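Local structure of probable porin (Pseudomonas aeruginosa, 4FT6) at residues L83-A88 with D94-L99; P122-N127 with D181-L186; M156-Q161 with S165-L170. The protein probably serves as an outer-membrane porin of the OprD family, a beta-barrel channel through which small solutes can cross. All coordinates share one frame; numbering follows the deposited sequence.

Contact 1: residues L83-A88 with D94-L99; sequences LLPRHA and DDYARL. With DMU (decyl-beta-D-maltopyranoside), chain F; C8E ((hydroxyethyloxy)tri(ethyloxy)octane), chain D.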
loop_
_atom_site.group_PDB
_atom_site.type_symbol
_atom_site.label_atom_id
_atom_site.label_comp_id
_atom_site.label_asym_id
_atom_site.label_seq_id
_atom_site.Cartn_x
_atom_site.Cartn_y
_atom_site.Cartn_z
ATOM N N LEU A 83 11.415 9.747 -1.921
ATOM C CA LEU A 83 10.898 10.759 -0.992
ATOM C C LEU A 83 10.627 12.050 -1.738
ATOM O O LEU A 83 9.819 12.881 -1.304
ATOM C CB LEU A 83 11.906 11.088 0.110
ATOM C CG LEU A 83 12.558 9.999 0.941
ATOM C CD1 LEU A 83 13.253 10.610 2.143
ATOM C CD2 LEU A 83 11.517 9.004 1.364
ATOM N N LEU A 84 11.333 12.224 -2.851
ATOM C CA LEU A 84 11.321 13.482 -3.591
ATOM C C LEU A 84 11.338 13.223 -5.092
ATOM O O LEU A 84 11.902 12.220 -5.549
ATOM C CB LEU A 84 12.544 14.335 -3.224
ATOM C CG LEU A 84 12.818 14.816 -1.801
ATOM C CD1 LEU A 84 14.229 15.367 -1.749
ATOM C CD2 LEU A 84 11.825 15.887 -1.372
ATOM N N PRO A 85 10.709 14.121 -5.863
ATOM C CA PRO A 85 10.872 14.091 -7.318
ATOM C C PRO A 85 12.325 14.370 -7.677
ATOM O O PRO A 85 13.076 14.950 -6.883
ATOM C CB PRO A 85 9.969 15.234 -7.809
ATOM C CG PRO A 85 9.741 16.095 -6.606
ATOM C CD PRO A 85 9.773 15.172 -5.427
ATOM N N ARG A 86 12.721 13.959 -8.873
ATOM C CA ARG A 86 14.118 14.008 -9.252
ATOM C C ARG A 86 14.222 14.499 -10.681
ATOM O O ARG A 86 13.625 13.920 -11.585
ATOM C CB ARG A 86 14.722 12.611 -9.112
ATOM C CG ARG A 86 16.214 12.554 -9.304
ATOM C CD ARG A 86 16.732 11.141 -9.150
ATOM N NE ARG A 86 18.195 11.129 -9.142
ATOM C CZ ARG A 86 18.938 10.035 -9.022
ATOM N NH1 ARG A 86 18.362 8.849 -8.903
ATOM N NH2 ARG A 86 20.256 10.132 -9.019
ATOM N N HIS A 87 14.976 15.574 -10.877
ATOM C CA HIS A 87 15.130 16.181 -12.200
ATOM C C HIS A 87 15.987 15.312 -13.117
ATOM O O HIS A 87 16.543 14.294 -12.689
ATOM C CB HIS A 87 15.762 17.574 -12.090
ATOM C CG HIS A 87 14.941 18.558 -11.312
ATOM N ND1 HIS A 87 15.497 19.414 -10.383
ATOM C CD2 HIS A 87 13.620 18.838 -11.338
ATOM C CE1 HIS A 87 14.548 20.169 -9.861
ATOM N NE2 HIS A 87 13.398 19.841 -10.421
ATOM N N ALA A 88 16.103 15.731 -14.376
ATOM C CA ALA A 88 16.919 15.011 -15.345
ATOM C C ALA A 88 18.409 15.136 -15.031
ATOM O O ALA A 88 19.183 14.215 -15.307
ATOM C CB ALA A 88 16.619 15.484 -16.755
ATOM N N ASP A 94 13.609 20.614 -4.469
ATOM C CA ASP A 94 13.718 21.141 -3.120
ATOM C C ASP A 94 12.390 20.965 -2.402
ATOM O O ASP A 94 12.335 20.937 -1.170
ATOM C CB ASP A 94 14.130 22.610 -3.153
ATOM C CG ASP A 94 15.463 22.818 -3.822
ATOM O OD1 ASP A 94 16.320 21.913 -3.734
ATOM O OD2 ASP A 94 15.651 23.887 -4.435
ATOM N N ASP A 95 11.327 20.826 -3.186
ATOM C CA ASP A 95 9.991 20.665 -2.635
ATOM C C ASP A 95 8.974 20.279 -3.704
ATOM O O ASP A 95 9.256 20.333 -4.911
ATOM C CB ASP A 95 9.536 21.930 -1.902
ATOM C CG ASP A 95 9.378 23.118 -2.827
ATOM O OD1 ASP A 95 9.925 23.082 -3.950
ATOM O OD2 ASP A 95 8.706 24.095 -2.432
ATOM N N TYR A 96 7.800 19.856 -3.244
ATOM C CA TYR A 96 6.668 19.598 -4.122
ATOM C C TYR A 96 5.382 19.615 -3.305
ATOM O O TYR A 96 5.373 19.282 -2.114
ATOM C CB TYR A 96 6.834 18.282 -4.877
ATOM C CG TYR A 96 6.911 17.028 -4.010
ATOM C CD1 TYR A 96 7.930 16.849 -3.077
ATOM C CD2 TYR A 96 5.983 16.002 -4.159
ATOM C CE1 TYR A 96 8.006 15.695 -2.311
ATOM C CE2 TYR A 96 6.052 14.846 -3.393
ATOM C CZ TYR A 96 7.065 14.697 -2.476
ATOM O OH TYR A 96 7.140 13.551 -1.720
ATOM N N ALA A 97 4.296 20.025 -3.938
ATOM C CA ALA A 97 3.042 20.156 -3.224
ATOM C C ALA A 97 1.914 19.694 -4.113
ATOM O O ALA A 97 2.074 19.543 -5.334
ATOM C CB ALA A 97 2.816 21.580 -2.763
ATOM N N ARG A 98 0.773 19.435 -3.493
ATOM C CA ARG A 98 -0.387 19.018 -4.250
ATOM C C ARG A 98 -1.643 19.309 -3.442
ATOM O O ARG A 98 -1.647 19.221 -2.208
ATOM C CB ARG A 98 -0.289 17.537 -4.580
ATOM C CG ARG A 98 -1.229 17.104 -5.672
ATOM C CD ARG A 98 -1.167 15.607 -5.940
ATOM N NE ARG A 98 -2.376 15.217 -6.661
ATOM C CZ ARG A 98 -2.575 15.456 -7.948
ATOM N NH1 ARG A 98 -1.629 16.056 -8.663
ATOM N NH2 ARG A 98 -3.715 15.087 -8.520
ATOM N N LEU A 99 -2.711 19.674 -4.134
ATOM C CA LEU A 99 -3.952 19.989 -3.467
ATOM C C LEU A 99 -5.095 19.468 -4.320
ATOM O O LEU A 99 -5.242 19.855 -5.479
ATOM C CB LEU A 99 -4.070 21.496 -3.286
ATOM C CG LEU A 99 -5.242 22.045 -2.468
ATOM C CD1 LEU A 99 -5.323 21.330 -1.127
ATOM C CD2 LEU A 99 -5.095 23.572 -2.277
HETATM C C1 DMU F . -1.485 20.926 -7.736
HETATM C C2 DMU F . -1.206 20.037 -9.010
HETATM C C3 DMU F . -0.261 20.830 -10.130
HETATM C C4 DMU F . 0.790 21.754 -9.411
HETATM O O5 DMU F . 0.154 22.521 -8.433
HETATM C C6 DMU F . -0.265 21.719 -7.359
HETATM O O7 DMU F . 0.308 20.002 -11.224
HETATM O O16 DMU F . -0.445 22.504 -6.185
HETATM C C18 DMU F . 0.532 23.472 -5.879
HETATM C C19 DMU F . 0.131 24.332 -4.682
HETATM C C22 DMU F . -0.420 23.453 -3.569
HETATM C C25 DMU F . -1.129 24.336 -2.546
HETATM C C28 DMU F . -0.457 24.150 -1.187
HETATM C C31 DMU F . -1.325 23.234 -0.329
HETATM C C34 DMU F . -0.396 22.392 0.523
HETATM C C37 DMU F . -0.988 22.195 1.898
HETATM C C40 DMU F . -0.216 21.123 2.625
HETATM C C43 DMU F . -0.344 21.369 4.098
HETATM O O49 DMU F . -1.858 20.055 -6.749
HETATM O O55 DMU F . -2.369 19.252 -9.475
HETATM C C57 DMU F . 1.377 22.632 -10.449
HETATM O O61 DMU F . 0.329 23.348 -11.010
HETATM C C5 DMU F . -0.396 18.097 -12.516
HETATM C C7 DMU F . 0.164 18.357 -13.861
HETATM C C8 DMU F . -0.636 19.556 -14.539
HETATM C C9 DMU F . -1.935 19.905 -13.676
HETATM O O1 DMU F . -1.486 20.342 -12.457
HETATM C C10 DMU F . -0.794 19.359 -11.777
HETATM O O2 DMU F . 0.249 20.723 -14.802
HETATM O O3 DMU F . -1.494 17.270 -12.609
HETATM O O4 DMU F . 0.230 17.178 -14.593
HETATM C C11 DMU F . -2.878 20.943 -14.233
HETATM O O6 DMU F . -3.879 21.184 -13.294
HETATM C C1 C8E D . -8.163 16.463 -7.631
HETATM C C2 C8E D . -9.207 17.544 -7.328
HETATM C C3 C8E D . -9.069 18.759 -8.252
HETATM C C4 C8E D . -8.384 19.958 -7.599
HETATM C C5 C8E D . -9.402 21.017 -7.188
HETATM C C6 C8E D . -8.800 22.322 -6.681
HETATM C C7 C8E D . -8.970 22.524 -5.176
HETATM C C8 C8E D . -8.969 24.016 -4.843
HETATM O O9 C8E D . -9.473 24.317 -3.555
HETATM C C10 C8E D . -8.486 24.375 -2.544
HETATM C C11 C8E D . -8.472 25.742 -1.857
HETATM O O12 C8E D . -9.749 26.122 -1.387
HETATM C C13 C8E D . -9.704 26.999 -0.278
HETATM C C14 C8E D . -11.015 26.966 0.502
HETATM O O15 C8E D . -10.878 26.223 1.696
#
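A tyrosine of a barrel strand packs against, and hydrogen-bonds to, the loop leading into that strand: Tyr96, near the start of strand 95-107, meets Leu83, Leu84 and Pro85 of the long connection from strand 58-71. The contact is small and almost wholly buried, and every close approach from the strand side is made by the Tyr96 side chain. With Tyr96 CG between the backbone N and the carbonyl carbon (chi1 62°), the ring is brought under Pro85, which lies over one face, its CD 3.6 Å from the ring centroid and 19° off the normal, a CH-pi contact displaced toward the CD1 side, where Pro85 CD comes 3.4 Å from Tyr96 CD1. Leu84 CD2 adds an apolar touch at Tyr96 CE1, 3.9 Å away. The phenol then reaches past both residues, and Tyr96 OH donates to Leu83 O across 2.8 Å, coming from above the carbonyl plane. Tyr96 OH also has a weak bond to Arg162 O.

Farther along, Leu99 N gives a hydrogen bond to O49 of the maltoside detergent, and Leu99 CD2 meets C10 of the other detergent at 3.5 Å. The decyl chain of the maltoside runs by Ala97 and Leu99, while the Arg98 side chain pairs through NE with Glu116, the two-sided strand expected of an outer-membrane beta-barrel wall.

Contact 2: residues P122-N127 with D181-L186; sequences PILLRN and DRFDYL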
loop_
_atom_site.group_PDB
_atom_site.type_symbol
_atom_site.label_atom_id
_atom_site.label_comp_id
_atom_site.label_asym_id
_atom_site.label_seq_id
_atom_site.Cartn_x
_atom_site.Cartn_y
_atom_site.Cartn_z
ATOM N N PRO A 122 -8.398 -4.111 -2.614
ATOM C CA PRO A 122 -7.568 -5.306 -2.833
ATOM C C PRO A 122 -7.068 -5.323 -4.266
ATOM O O PRO A 122 -6.030 -5.904 -4.595
ATOM C CB PRO A 122 -8.559 -6.474 -2.607
ATOM C CG PRO A 122 -9.765 -5.865 -1.908
ATOM C CD PRO A 122 -9.823 -4.466 -2.445
ATOM N N ILE A 123 -7.843 -4.658 -5.109
ATOM C CA ILE A 123 -7.613 -4.586 -6.534
ATOM C C ILE A 123 -6.884 -3.272 -6.893
ATOM O O ILE A 123 -6.437 -3.063 -8.027
ATOM C CB ILE A 123 -8.983 -4.725 -7.267
ATOM C CG1 ILE A 123 -8.823 -5.624 -8.474
ATOM C CG2 ILE A 123 -9.676 -3.356 -7.567
ATOM C CD1 ILE A 123 -8.425 -7.001 -8.071
ATOM N N LEU A 124 -6.761 -2.386 -5.914
ATOM C CA LEU A 124 -6.164 -1.072 -6.150
ATOM C C LEU A 124 -5.834 -0.468 -4.798
ATOM O O LEU A 124 -6.659 0.236 -4.196
ATOM C CB LEU A 124 -7.105 -0.133 -6.934
ATOM C CG LEU A 124 -6.500 1.241 -7.273
ATOM C CD1 LEU A 124 -5.485 1.123 -8.395
ATOM C CD2 LEU A 124 -7.556 2.266 -7.640
ATOM N N LEU A 125 -4.632 -0.770 -4.321
ATOM C CA LEU A 125 -4.198 -0.390 -2.985
ATOM C C LEU A 125 -3.250 0.799 -3.097
ATOM O O LEU A 125 -2.119 0.626 -3.592
ATOM C CB LEU A 125 -3.444 -1.562 -2.359
ATOM C CG LEU A 125 -3.766 -1.946 -0.918
ATOM C CD1 LEU A 125 -2.605 -2.729 -0.276
ATOM C CD2 LEU A 125 -4.104 -0.702 -0.134
ATOM N N ARG A 126 -3.666 1.987 -2.641
ATOM C CA ARG A 126 -2.792 3.166 -2.781
ATOM C C ARG A 126 -1.482 3.015 -1.987
ATOM O O ARG A 126 -1.491 2.594 -0.832
ATOM C CB ARG A 126 -3.525 4.492 -2.462
ATOM C CG ARG A 126 -3.902 4.764 -0.997
ATOM C CD ARG A 126 -2.782 5.440 -0.222
ATOM N NE ARG A 126 -2.569 4.705 1.022
ATOM C CZ ARG A 126 -2.941 5.147 2.213
ATOM N NH1 ARG A 126 -3.509 6.339 2.329
ATOM N NH2 ARG A 126 -2.731 4.406 3.282
ATOM N N ASN A 127 -0.357 3.350 -2.609
ATOM C CA ASN A 127 0.922 3.257 -1.917
ATOM C C ASN A 127 1.137 4.341 -0.855
ATOM O O ASN A 127 0.880 5.515 -1.108
ATOM C CB ASN A 127 2.065 3.348 -2.924
ATOM C CG ASN A 127 3.410 3.017 -2.303
ATOM O OD1 ASN A 127 4.043 3.860 -1.647
ATOM N ND2 ASN A 127 3.851 1.784 -2.499
ATOM N N ASP A 181 -6.918 5.594 -19.758
ATOM C CA ASP A 181 -7.847 6.576 -19.196
ATOM C C ASP A 181 -8.787 5.935 -18.199
ATOM O O ASP A 181 -9.342 6.603 -17.339
ATOM C CB ASP A 181 -8.784 7.092 -20.296
ATOM C CG ASP A 181 -8.206 8.219 -21.073
ATOM O OD1 ASP A 181 -7.402 7.946 -21.985
ATOM O OD2 ASP A 181 -8.585 9.382 -20.804
ATOM N N ARG A 182 -9.023 4.643 -18.342
ATOM C CA ARG A 182 -10.172 4.078 -17.662
ATOM C C ARG A 182 -9.860 2.822 -16.860
ATOM O O ARG A 182 -9.506 1.769 -17.413
ATOM C CB ARG A 182 -11.312 3.849 -18.675
ATOM C CG ARG A 182 -12.552 4.709 -18.409
ATOM C CD ARG A 182 -12.919 5.615 -19.560
ATOM N NE ARG A 182 -12.663 7.013 -19.230
ATOM C CZ ARG A 182 -12.784 8.020 -20.083
ATOM N NH1 ARG A 182 -13.157 7.793 -21.327
ATOM N NH2 ARG A 182 -12.522 9.247 -19.690
ATOM N N PHE A 183 -9.986 2.945 -15.543
ATOM C CA PHE A 183 -9.874 1.791 -14.665
ATOM C C PHE A 183 -11.204 1.585 -13.935
ATOM O O PHE A 183 -11.536 2.365 -13.029
ATOM C CB PHE A 183 -8.731 1.977 -13.656
ATOM C CG PHE A 183 -8.587 0.830 -12.675
ATOM C CD1 PHE A 183 -7.996 -0.373 -13.064
ATOM C CD2 PHE A 183 -9.044 0.946 -11.366
ATOM C CE1 PHE A 183 -7.863 -1.452 -12.145
ATOM C CE2 PHE A 183 -8.902 -0.117 -10.442
ATOM C CZ PHE A 183 -8.309 -1.316 -10.837
ATOM N N ASP A 184 -11.957 0.549 -14.331
ATOM C CA ASP A 184 -13.283 0.270 -13.769
ATOM C C ASP A 184 -13.256 -0.975 -12.889
ATOM O O ASP A 184 -12.660 -2.001 -13.253
ATOM C CB ASP A 184 -14.305 0.067 -14.894
ATOM C CG ASP A 184 -14.529 1.320 -15.723
ATOM O OD1 ASP A 184 -15.100 2.290 -15.186
ATOM O OD2 ASP A 184 -14.152 1.332 -16.914
ATOM N N TYR A 185 -13.904 -0.890 -11.731
ATOM C CA TYR A 185 -13.967 -2.035 -10.827
ATOM C C TYR A 185 -15.348 -2.242 -10.204
ATOM O O TYR A 185 -16.195 -1.342 -10.191
ATOM C CB TYR A 185 -12.928 -1.901 -9.710
ATOM C CG TYR A 185 -13.220 -0.774 -8.741
ATOM C CD1 TYR A 185 -12.847 0.537 -9.024
ATOM C CD2 TYR A 185 -13.876 -1.016 -7.546
ATOM C CE1 TYR A 185 -13.112 1.577 -8.119
ATOM C CE2 TYR A 185 -14.145 0.014 -6.644
ATOM C CZ TYR A 185 -13.764 1.303 -6.936
ATOM O OH TYR A 185 -14.038 2.303 -6.030
ATOM N N LEU A 186 -15.545 -3.443 -9.680
ATOM C CA LEU A 186 -16.734 -3.800 -8.923
ATOM C C LEU A 186 -16.294 -4.742 -7.820
ATOM O O LEU A 186 -15.438 -5.613 -8.042
ATOM C CB LEU A 186 -17.753 -4.510 -9.811
ATOM C CG LEU A 186 -18.493 -3.606 -10.792
ATOM C CD1 LEU A 186 -19.268 -4.447 -11.791
ATOM C CD2 LEU A 186 -19.423 -2.695 -10.022
#
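Phe183 and Leu124 both hold CG anti to the backbone N (chi1 178° and -177°), which sends the two side chains toward each other, running antiparallel alongside one another, until the far end of the ring reaches the leucine. The contact joins the beta-barrel wall to the segment folded inside it: Phe183 and Tyr185 belong to strand 183-192, while Ile123 and Leu124 lie within the connection between barrel strands 110-114 and 139-143. Such an inward connection is consistent with the constriction loops of OprD-family porins, and the centre of the contact lies about 12 Å from the centre of the chain.

Here the contact is mainly between hydrocarbon groups, with one backbone carbonyl. Phe183 presents only CE2 and CZ. Leu124 touches the first of these with several carbons, CB and CD2 each standing 3.9 Å from Phe183 CE2, so that the branched chain rests beside one ring atom. Phe183 CZ instead faces Ile123, where it meets both the backbone and the side chain: Ile123 O is 3.8 Å from Phe183 CZ, a van der Waals approach, and Ile123 CG2 is 4.1 Å from the same carbon. The ring end therefore sits against two consecutive residues.

The four touching residues are all buried. Ile282 of another loop lies against both Leu124 and Phe183, and strand 197-206 contributes Ala204, which touches both Ile123 and Phe183. On the loop side, strand 117-121 pairs with strand 124-125, and its Leu121 packs on Tyr185. That tyrosine takes part across the contact through its root and not its ring, with Tyr185 CB 4.2 Å from Ile123 CG2.

Contact 3: residues M156-Q161 with S165-L170; sequences MRSLSQ and SDHQDL. With DMU (decyl-beta-D-maltopyranoside), chain F.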
loop_
_atom_site.group_PDB
_atom_site.type_symbol
_atom_site.label_atom_id
_atom_site.label_comp_id
_atom_site.label_asym_id
_atom_site.label_seq_id
_atom_site.Cartn_x
_atom_site.Cartn_y
_atom_site.Cartn_z
ATOM N N MET A 156 -11.367 5.005 -12.070
ATOM C CA MET A 156 -10.262 5.929 -11.909
ATOM C C MET A 156 -9.764 6.316 -13.295
ATOM O O MET A 156 -9.847 5.507 -14.224
ATOM C CB MET A 156 -9.139 5.257 -11.120
ATOM C CG MET A 156 -8.947 5.814 -9.739
ATOM S SD MET A 156 -10.381 5.569 -8.717
ATOM C CE MET A 156 -9.849 6.201 -7.147
ATOM N N ARG A 157 -9.261 7.542 -13.442
ATOM C CA ARG A 157 -8.760 8.015 -14.737
ATOM C C ARG A 157 -7.282 8.329 -14.745
ATOM O O ARG A 157 -6.625 8.195 -15.778
ATOM C CB ARG A 157 -9.543 9.241 -15.201
ATOM C CG ARG A 157 -11.008 8.949 -15.224
ATOM C CD ARG A 157 -11.804 9.948 -15.986
ATOM N NE ARG A 157 -13.063 9.321 -16.351
ATOM C CZ ARG A 157 -13.957 9.847 -17.173
ATOM N NH1 ARG A 157 -13.735 11.029 -17.729
ATOM N NH2 ARG A 157 -15.067 9.171 -17.439
ATOM N N SER A 158 -6.769 8.747 -13.593
ATOM C CA SER A 158 -5.365 9.071 -13.459
ATOM C C SER A 158 -4.892 8.848 -12.026
ATOM O O SER A 158 -5.700 8.670 -11.106
ATOM C CB SER A 158 -5.157 10.526 -13.787
ATOM O OG SER A 158 -5.623 11.274 -12.687
ATOM N N LEU A 159 -3.576 8.867 -11.845
ATOM C CA LEU A 159 -2.993 8.762 -10.517
ATOM C C LEU A 159 -1.935 9.841 -10.325
ATOM O O LEU A 159 -1.455 10.430 -11.294
ATOM C CB LEU A 159 -2.375 7.380 -10.312
ATOM C CG LEU A 159 -1.254 6.922 -11.261
ATOM C CD1 LEU A 159 0.109 7.567 -10.968
ATOM C CD2 LEU A 159 -1.124 5.397 -11.204
ATOM N N SER A 160 -1.553 10.076 -9.077
ATOM C CA SER A 160 -0.390 10.896 -8.780
ATOM C C SER A 160 0.528 10.077 -7.883
ATOM O O SER A 160 0.129 9.681 -6.777
ATOM C CB SER A 160 -0.790 12.194 -8.069
ATOM O OG SER A 160 0.365 12.963 -7.749
ATOM N N GLN A 161 1.742 9.800 -8.354
ATOM C CA GLN A 161 2.681 8.990 -7.571
ATOM C C GLN A 161 3.112 9.689 -6.278
ATOM O O GLN A 161 2.994 10.917 -6.141
ATOM C CB GLN A 161 3.914 8.598 -8.408
ATOM C CG GLN A 161 3.613 7.828 -9.702
ATOM C CD GLN A 161 2.991 6.431 -9.463
ATOM O OE1 GLN A 161 2.585 6.086 -8.343
ATOM N NE2 GLN A 161 2.911 5.631 -10.530
ATOM N N SER A 165 4.150 15.957 -7.709
ATOM C CA SER A 165 3.053 16.906 -7.664
ATOM C C SER A 165 2.018 16.523 -8.716
ATOM O O SER A 165 0.819 16.770 -8.556
ATOM C CB SER A 165 3.567 18.319 -7.946
ATOM O OG SER A 165 4.393 18.758 -6.894
ATOM N N ASP A 166 2.498 15.909 -9.793
ATOM C CA ASP A 166 1.702 15.766 -11.009
ATOM C C ASP A 166 0.839 14.514 -11.021
ATOM O O ASP A 166 1.044 13.592 -10.221
ATOM C CB ASP A 166 2.618 15.766 -12.237
ATOM C CG ASP A 166 3.591 16.926 -12.239
ATOM O OD1 ASP A 166 3.243 17.994 -11.685
ATOM O OD2 ASP A 166 4.700 16.766 -12.797
ATOM N N HIS A 167 -0.136 14.491 -11.926
ATOM C CA HIS A 167 -0.876 13.269 -12.196
ATOM C C HIS A 167 -0.559 12.770 -13.609
ATOM O O HIS A 167 -0.077 13.530 -14.464
ATOM C CB HIS A 167 -2.387 13.456 -11.995
ATOM C CG HIS A 167 -3.029 14.338 -13.024
ATOM N ND1 HIS A 167 -3.199 13.946 -14.338
ATOM C CD2 HIS A 167 -3.540 15.576 -12.929
ATOM C CE1 HIS A 167 -3.769 14.926 -15.010
ATOM N NE2 HIS A 167 -3.986 15.933 -14.183
ATOM N N GLN A 168 -0.834 11.487 -13.841
ATOM C CA GLN A 168 -0.582 10.841 -15.132
ATOM C C GLN A 168 -1.616 9.742 -15.389
ATOM O O GLN A 168 -2.181 9.195 -14.436
ATOM C CB GLN A 168 0.818 10.226 -15.131
ATOM C CG GLN A 168 0.981 9.117 -14.104
ATOM C CD GLN A 168 2.437 8.720 -13.886
ATOM O OE1 GLN A 168 3.081 9.166 -12.930
ATOM N NE2 GLN A 168 2.959 7.880 -14.772
ATOM N N ASP A 169 -1.859 9.419 -16.661
ATOM C CA ASP A 169 -2.736 8.298 -16.994
ATOM C C ASP A 169 -2.218 6.999 -16.361
ATOM O O ASP A 169 -1.034 6.897 -16.058
ATOM C CB ASP A 169 -2.856 8.131 -18.507
ATOM C CG ASP A 169 -3.508 9.324 -19.176
ATOM O OD1 ASP A 169 -4.117 10.156 -18.466
ATOM O OD2 ASP A 169 -3.422 9.423 -20.418
ATOM N N LEU A 170 -3.107 6.024 -16.155
ATOM C CA LEU A 170 -2.741 4.768 -15.499
ATOM C C LEU A 170 -1.951 3.835 -16.424
ATOM O O LEU A 170 -2.055 3.928 -17.654
ATOM C CB LEU A 170 -3.983 4.036 -15.003
ATOM C CG LEU A 170 -4.823 4.582 -13.847
ATOM C CD1 LEU A 170 -4.164 5.774 -13.191
ATOM C CD2 LEU A 170 -6.235 4.921 -14.325
HETATM C C1 DMU F . -1.485 20.926 -7.736
HETATM C C2 DMU F . -1.206 20.037 -9.010
HETATM C C3 DMU F . -0.261 20.830 -10.130
HETATM C C4 DMU F . 0.790 21.754 -9.411
HETATM O O5 DMU F . 0.154 22.521 -8.433
HETATM C C6 DMU F . -0.265 21.719 -7.359
HETATM O O7 DMU F . 0.308 20.002 -11.224
HETATM O O16 DMU F . -0.445 22.504 -6.185
HETATM C C18 DMU F . 0.532 23.472 -5.879
HETATM C C19 DMU F . 0.131 24.332 -4.682
HETATM C C22 DMU F . -0.420 23.453 -3.569
HETATM C C25 DMU F . -1.129 24.336 -2.546
HETATM C C28 DMU F . -0.457 24.150 -1.187
HETATM C C31 DMU F . -1.325 23.234 -0.329
HETATM C C34 DMU F . -0.396 22.392 0.523
HETATM C C37 DMU F . -0.988 22.195 1.898
HETATM C C40 DMU F . -0.216 21.123 2.625
HETATM C C43 DMU F . -0.344 21.369 4.098
HETATM O O49 DMU F . -1.858 20.055 -6.749
HETATM O O55 DMU F . -2.369 19.252 -9.475
HETATM C C57 DMU F . 1.377 22.632 -10.449
HETATM O O61 DMU F . 0.329 23.348 -11.010
HETATM C C5 DMU F . -0.396 18.097 -12.516
HETATM C C7 DMU F . 0.164 18.357 -13.861
HETATM C C8 DMU F . -0.636 19.556 -14.539
HETATM C C9 DMU F . -1.935 19.905 -13.676
HETATM O O1 DMU F . -1.486 20.342 -12.457
HETATM C C10 DMU F . -0.794 19.359 -11.777
HETATM O O2 DMU F . 0.249 20.723 -14.802
HETATM O O3 DMU F . -1.494 17.270 -12.609
HETATM O O4 DMU F . 0.230 17.178 -14.593
HETATM C C11 DMU F . -2.878 20.943 -14.233
HETATM O O6 DMU F . -3.879 21.184 -13.294
HETATM O O HOH W 1 2.494 11.169 -10.411
#
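A beta hairpin brings these residues together: strand 149-160 turns back through residues 161-167 into the short, weakly bonded strand 168-169. Its firm rung is the antiparallel hydrogen-bonded pair Leu159 with Gln168. Leu159 N donates to Gln168 O over 3.0 Å, in the carbonyl plane, and Gln168 N returns a bond to Leu159 O over 2.8 Å, nearly in line with the carbonyl. His167 CA also approaches Leu159 O, in a CA-H...O contact.

On the face that carries Leu159 and Gln168, both side chains place CG between the backbone N and the carbonyl carbon (chi1 59° and 64°), and Leu159 CD1 comes to lie 3.6 Å from Gln168 CG. The other leucine branch turns to Leu170, with Leu159 CD2 3.7 Å from Leu170 CD1. Leu170 reaches farther back along the strand through CD2, which rests on the carbonyl of Arg157. There Arg157 and Ser158 both face Gln137 of the neighbouring strand 135-137, a classic beta bulge, and Ser158 OG bonds to Gln137 OE1.

Toward the turn, polar groups take over. Ser160 OG, anti to its own N, donates to Asp166 O from above the carbonyl plane at 2.6 Å. Gln168 OE1 meets the aliphatic CG of Gln161, the two amide planes nearly perpendicular, and the Gln161 amide finds its partners elsewhere, at Gln134 and Ala283. A detergent sugar lies beside Asp166 and His167, though its nearest hydroxyl is doubtfully placed. One water bridges the two arms near the turn: it accepts from Gln161 N at 2.6 Å and donates to Asp166 O at 2.8 Å and, over a longer 3.3 Å, to Gln168 OE1.

The three contacts run from the barrel wall to the segment folded inside it. Contact 1 closes first along the chain; contact 2 then brackets contact 3, which is nested between 122-127 and 181-186. Centres of contacts 1 and 3 are about 15 Å apart, those of contacts 2 and 3 about 12 Å, and those of contacts 1 and 2 about 24 Å, so contact 3 bridges the others. It reaches contact 1 through Ser165, which bonds by its O to Arg98 NH1 and by its OG to Ala97 O, and contact 2 through Met156 N and Phe183 O. A continuous set of contacts thus joins strand 95-107, hairpin 149-169, strand 183-192 and the inward segment 122-127.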